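Local coordinates for trehalose synthase regulatory protein (Candida albicans, PDB 5HUS) that probably serves as a regulatory subunit of the trehalose synthase complex, its C-terminal domain having the HAD-type fold of trehalose-phosphatases, at residues A[89-101]-A[105-119]. Residues are numbered along the deposited sequence; the frame is centred on the assembly and turned at random.
Sequences YPQIGLIAENGNF and IGAKNWISLADKDEL
The far end of the W110 indole meets the CB atoms of L94, A96 and F101 obliquely, at the antiparallel margin of the mixed sheet in this HAD-type, trehalose-phosphatase-like domain. Strand 93-96 turns back into 101-103, and 111-112 adds the outermost strand. W110 CB points toward this hairpin, and CG lies beside the backbone N and anti to the carbonyl carbon (chi1 -65°), a conformation in which the six-membered ring meets it. W110 CH2 meets L94 CB at 3.6 Å, its CZ3 touches A96 CB, and its CE3 lies 3.7 Å from F101 CB. NE1 is hydrogen-bonded to D83 of helix 79-86, which fixes the other end of the ring system. N100 and F101 both face A96 in a classic beta bulge, and F101 pairs with S112 as a non-hydrogen-bonded pair. The F101 ring passes obliquely by S112, CE1 lying 3.5 Å from OG, and continues to L119 CD1 on helix 116-136; R79 adds a cation-pi contact. S112 OG, anti to its own backbone N (chi1 -174°), donates to A114 O at 2.6 Å. Next to the turn 89-92, I105 sets CG1 3.5 Å from G93 N, and a water links P90 O to G106 N. The amide of N100 is held by its ND2 bond to E97 O, while OD1 touches the A114 methyl. N100 O receives two amides: L113 N makes a weak, bent bond (125° at the hydrogen), whereas A114 N, at 3.1 Å, points almost straight at a lone pair in the carbonyl plane.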
loop_
_atom_site.group_PDB
_atom_site.type_symbol
_atom_site.label_atom_id
_atom_site.label_comp_id
_atom_site.label_asym_id
_atom_site.label_seq_id
_atom_site.Cartn_x
_atom_site.Cartn_y
_atom_site.Cartn_z
ATOM N N TYR A 89 7.460 -12.010 13.591
ATOM C CA TYR A 89 8.403 -11.176 12.851
ATOM C C TYR A 89 8.231 -9.681 13.121
ATOM O O TYR A 89 7.825 -8.928 12.236
ATOM C CB TYR A 89 8.271 -11.447 11.354
ATOM C CG TYR A 89 8.368 -12.911 10.987
ATOM C CD1 TYR A 89 9.545 -13.619 11.193
ATOM C CD2 TYR A 89 7.291 -13.579 10.425
ATOM C CE1 TYR A 89 9.643 -14.955 10.858
ATOM C CE2 TYR A 89 7.378 -14.919 10.085
ATOM C CZ TYR A 89 8.558 -15.599 10.301
ATOM O OH TYR A 89 8.649 -16.929 9.965
ATOM N N PRO A 90 8.566 -9.238 14.342
ATOM C CA PRO A 90 8.379 -7.824 14.672
ATOM C C PRO A 90 9.347 -6.897 13.936
ATOM O O PRO A 90 9.170 -5.681 14.029
ATOM C CB PRO A 90 8.627 -7.786 16.184
ATOM C CG PRO A 90 9.557 -8.921 16.430
ATOM C CD PRO A 90 9.117 -10.001 15.478
ATOM N N GLN A 91 10.333 -7.443 13.219
ATOM C CA GLN A 91 11.299 -6.608 12.493
ATOM C C GLN A 91 10.656 -5.846 11.342
ATOM O O GLN A 91 11.211 -4.862 10.864
ATOM C CB GLN A 91 12.455 -7.432 11.914
ATOM C CG GLN A 91 13.023 -8.522 12.794
ATOM C CD GLN A 91 12.268 -9.818 12.635
ATOM O OE1 GLN A 91 11.189 -9.968 13.174
ATOM N NE2 GLN A 91 12.834 -10.759 11.885
ATOM N N ILE A 92 9.511 -6.334 10.879
ATOM C CA ILE A 92 8.832 -5.772 9.716
ATOM C C ILE A 92 7.702 -4.823 10.130
ATOM O O ILE A 92 6.779 -5.216 10.845
ATOM C CB ILE A 92 8.241 -6.890 8.821
ATOM C CG1 ILE A 92 9.341 -7.860 8.366
ATOM C CG2 ILE A 92 7.503 -6.304 7.623
ATOM C CD1 ILE A 92 8.948 -8.693 7.176
ATOM N N GLY A 93 7.771 -3.577 9.678
ATOM C CA GLY A 93 6.676 -2.653 9.902
ATOM C C GLY A 93 5.486 -3.047 9.045
ATOM O O GLY A 93 5.647 -3.628 7.963
ATOM N N LEU A 94 4.285 -2.751 9.532
ATOM C CA LEU A 94 3.074 -3.131 8.820
ATOM C C LEU A 94 2.170 -1.949 8.531
ATOM O O LEU A 94 1.927 -1.099 9.399
ATOM C CB LEU A 94 2.292 -4.182 9.621
ATOM C CG LEU A 94 3.069 -5.462 9.972
ATOM C CD1 LEU A 94 2.302 -6.298 11.000
ATOM C CD2 LEU A 94 3.381 -6.282 8.731
ATOM N N ILE A 95 1.659 -1.903 7.307
ATOM C CA ILE A 95 0.629 -0.939 6.941
ATOM C C ILE A 95 -0.554 -1.744 6.400
ATOM O O ILE A 95 -0.427 -2.419 5.379
ATOM C CB ILE A 95 1.132 0.080 5.900
ATOM C CG1 ILE A 95 2.399 0.775 6.398
ATOM C CG2 ILE A 95 0.067 1.128 5.642
ATOM C CD1 ILE A 95 3.116 1.572 5.317
ATOM N N ALA A 96 -1.686 -1.688 7.100
ATOM C CA ALA A 96 -2.838 -2.534 6.787
ATOM C C ALA A 96 -3.934 -1.772 6.054
ATOM O O ALA A 96 -4.047 -0.552 6.185
ATOM C CB ALA A 96 -3.410 -3.144 8.064
ATOM N N GLU A 97 -4.741 -2.515 5.298
ATOM C CA GLU A 97 -5.829 -1.964 4.484
ATOM C C GLU A 97 -5.372 -0.742 3.702
ATOM O O GLU A 97 -6.026 0.308 3.691
ATOM C CB GLU A 97 -7.050 -1.635 5.354
ATOM C CG GLU A 97 -7.627 -2.878 6.037
ATOM C CD GLU A 97 -9.053 -2.697 6.522
ATOM O OE1 GLU A 97 -9.862 -2.045 5.817
ATOM O OE2 GLU A 97 -9.368 -3.222 7.608
ATOM N N ASN A 98 -4.219 -0.905 3.066
ATOM C CA ASN A 98 -3.656 0.067 2.142
ATOM C C ASN A 98 -3.356 1.416 2.776
ATOM O O ASN A 98 -3.239 2.410 2.077
ATOM C CB ASN A 98 -4.590 0.251 0.942
ATOM C CG ASN A 98 -3.883 0.822 -0.262
ATOM O OD1 ASN A 98 -4.448 1.628 -1.006
ATOM N ND2 ASN A 98 -2.629 0.426 -0.454
ATOM N N GLY A 99 -3.214 1.450 4.095
ATOM C CA GLY A 99 -2.844 2.693 4.746
ATOM C C GLY A 99 -3.719 3.122 5.908
ATOM O O GLY A 99 -3.335 4.014 6.668
ATOM N N ASN A 100 -4.886 2.502 6.059
ATOM C CA ASN A 100 -5.810 2.904 7.124
ATOM C C ASN A 100 -5.258 2.643 8.524
ATOM O O ASN A 100 -5.641 3.309 9.483
ATOM C CB ASN A 100 -7.155 2.191 6.955
ATOM C CG ASN A 100 -7.960 2.762 5.817
ATOM O OD1 ASN A 100 -8.590 3.817 5.954
ATOM N ND2 ASN A 100 -7.933 2.080 4.674
ATOM N N PHE A 101 -4.356 1.676 8.635
ATOM C CA PHE A 101 -3.769 1.308 9.924
ATOM C C PHE A 101 -2.279 1.060 9.794
ATOM O O PHE A 101 -1.835 0.472 8.822
ATOM C CB PHE A 101 -4.452 0.060 10.493
ATOM C CG PHE A 101 -5.951 0.156 10.518
ATOM C CD1 PHE A 101 -6.600 0.850 11.529
ATOM C CD2 PHE A 101 -6.710 -0.438 9.520
ATOM C CE1 PHE A 101 -7.987 0.948 11.546
ATOM C CE2 PHE A 101 -8.094 -0.343 9.527
ATOM C CZ PHE A 101 -8.734 0.349 10.545
ATOM N N ILE A 105 7.494 -0.266 13.525
ATOM C CA ILE A 105 8.416 -1.318 13.942
ATOM C C ILE A 105 8.613 -1.274 15.457
ATOM O O ILE A 105 8.914 -0.218 16.023
ATOM C CB ILE A 105 9.765 -1.181 13.212
ATOM C CG1 ILE A 105 9.583 -1.441 11.715
ATOM C CG2 ILE A 105 10.781 -2.146 13.771
ATOM C CD1 ILE A 105 10.756 -0.956 10.860
ATOM N N GLY A 106 8.396 -2.413 16.109
ATOM C CA GLY A 106 8.540 -2.510 17.553
ATOM C C GLY A 106 7.284 -2.182 18.347
ATOM O O GLY A 106 7.243 -2.389 19.560
ATOM N N ALA A 107 6.258 -1.672 17.672
ATOM C CA ALA A 107 5.030 -1.255 18.354
ATOM C C ALA A 107 4.109 -2.434 18.633
ATOM O O ALA A 107 4.005 -3.352 17.823
ATOM C CB ALA A 107 4.297 -0.209 17.534
ATOM N N LYS A 108 3.435 -2.398 19.779
ATOM C CA LYS A 108 2.479 -3.444 20.137
ATOM C C LYS A 108 1.096 -3.140 19.573
ATOM O O LYS A 108 0.278 -4.037 19.391
ATOM C CB LYS A 108 2.382 -3.599 21.658
ATOM C CG LYS A 108 3.700 -3.842 22.367
ATOM C CD LYS A 108 3.462 -4.200 23.831
ATOM C CE LYS A 108 4.343 -3.385 24.767
ATOM N NZ LYS A 108 5.796 -3.613 24.526
ATOM N N ASN A 109 0.842 -1.867 19.299
ATOM C CA ASN A 109 -0.489 -1.426 18.909
ATOM C C ASN A 109 -0.537 -0.797 17.526
ATOM O O ASN A 109 0.448 -0.240 17.055
ATOM C CB ASN A 109 -1.023 -0.433 19.940
ATOM C CG ASN A 109 -1.298 -1.082 21.273
ATOM O OD1 ASN A 109 -1.836 -2.189 21.334
ATOM N ND2 ASN A 109 -0.923 -0.407 22.350
ATOM N N TRP A 110 -1.696 -0.891 16.884
ATOM C CA TRP A 110 -1.912 -0.223 15.611
ATOM C C TRP A 110 -2.299 1.224 15.809
ATOM O O TRP A 110 -3.062 1.564 16.719
ATOM C CB TRP A 110 -3.012 -0.909 14.797
ATOM C CG TRP A 110 -2.699 -2.292 14.349
ATOM C CD1 TRP A 110 -2.926 -3.449 15.039
ATOM C CD2 TRP A 110 -2.130 -2.679 13.092
ATOM N NE1 TRP A 110 -2.520 -4.532 14.293
ATOM C CE2 TRP A 110 -2.030 -4.085 13.093
ATOM C CE3 TRP A 110 -1.693 -1.969 11.967
ATOM C CZ2 TRP A 110 -1.510 -4.798 12.012
ATOM C CZ3 TRP A 110 -1.175 -2.678 10.894
ATOM C CH2 TRP A 110 -1.086 -4.081 10.926
ATOM N N ILE A 111 -1.774 2.064 14.931
ATOM C CA ILE A 111 -2.225 3.433 14.785
ATOM C C ILE A 111 -3.352 3.474 13.774
ATOM O O ILE A 111 -3.231 2.922 12.683
ATOM C CB ILE A 111 -1.101 4.353 14.306
ATOM C CG1 ILE A 111 0.014 4.425 15.347
ATOM C CG2 ILE A 111 -1.656 5.741 13.975
ATOM C CD1 ILE A 111 1.285 5.043 14.811
ATOM N N SER A 112 -4.452 4.119 14.136
ATOM C CA SER A 112 -5.560 4.260 13.204
ATOM C C SER A 112 -5.478 5.608 12.495
ATOM O O SER A 112 -5.817 6.651 13.058
ATOM C CB SER A 112 -6.899 4.106 13.926
ATOM O OG SER A 112 -7.972 4.104 12.998
ATOM N N LEU A 113 -5.002 5.578 11.256
ATOM C CA LEU A 113 -5.042 6.753 10.405
ATOM C C LEU A 113 -6.485 7.007 9.980
ATOM O O LEU A 113 -6.918 8.157 9.852
ATOM C CB LEU A 113 -4.125 6.559 9.196
ATOM C CG LEU A 113 -3.794 7.755 8.311
ATOM C CD1 LEU A 113 -3.387 8.973 9.129
ATOM C CD2 LEU A 113 -2.682 7.364 7.341
ATOM N N ALA A 114 -7.227 5.921 9.760
ATOM C CA ALA A 114 -8.664 5.999 9.549
ATOM C C ALA A 114 -9.312 6.606 10.788
ATOM O O ALA A 114 -8.915 6.300 11.913
ATOM C CB ALA A 114 -9.245 4.615 9.258
ATOM N N ASP A 115 -10.285 7.488 10.576
ATOM C CA ASP A 115 -11.058 8.054 11.674
ATOM C C ASP A 115 -12.233 7.147 12.011
ATOM O O ASP A 115 -13.039 6.834 11.141
ATOM C CB ASP A 115 -11.566 9.452 11.312
ATOM C CG ASP A 115 -12.319 10.090 12.443
ATOM O OD1 ASP A 115 -11.656 10.590 13.375
ATOM O OD2 ASP A 115 -13.569 10.069 12.413
ATOM N N LYS A 116 -12.337 6.725 13.269
ATOM C CA LYS A 116 -13.343 5.740 13.636
ATOM C C LYS A 116 -14.762 6.284 13.482
ATOM O O LYS A 116 -15.674 5.531 13.140
ATOM C CB LYS A 116 -13.126 5.243 15.064
ATOM C CG LYS A 116 -13.912 3.973 15.371
ATOM C CD LYS A 116 -13.595 3.412 16.745
ATOM C CE LYS A 116 -13.726 1.894 16.758
ATOM N NZ LYS A 116 -14.944 1.423 16.037
ATOM N N ASP A 117 -14.949 7.581 13.722
ATOM C CA ASP A 117 -16.266 8.190 13.530
ATOM C C ASP A 117 -16.660 8.176 12.054
ATOM O O ASP A 117 -17.819 7.938 11.713
ATOM C CB ASP A 117 -16.298 9.623 14.075
ATOM C CG ASP A 117 -16.445 9.672 15.588
ATOM O OD1 ASP A 117 -16.887 8.664 16.183
ATOM O OD2 ASP A 117 -16.127 10.721 16.183
ATOM N N GLU A 118 -15.695 8.424 11.176
ATOM C CA GLU A 118 -15.933 8.278 9.743
ATOM C C GLU A 118 -16.309 6.840 9.395
ATOM O O GLU A 118 -17.273 6.599 8.666
ATOM C CB GLU A 118 -14.700 8.710 8.944
ATOM C CG GLU A 118 -14.410 10.211 9.009
ATOM C CD GLU A 118 -13.266 10.630 8.109
ATOM O OE1 GLU A 118 -12.761 9.783 7.340
ATOM O OE2 GLU A 118 -12.859 11.808 8.171
ATOM N N LEU A 119 -15.545 5.884 9.916
ATOM C CA LEU A 119 -15.827 4.469 9.682
ATOM C C LEU A 119 -17.215 4.075 10.167
ATOM O O LEU A 119 -17.979 3.443 9.437
ATOM C CB LEU A 119 -14.785 3.586 10.369
ATOM C CG LEU A 119 -13.344 3.746 9.881
ATOM C CD1 LEU A 119 -12.451 2.734 10.574
ATOM C CD2 LEU A 119 -13.270 3.589 8.370
HETATM O O HOH W 1 6.920 -4.557 14.939
#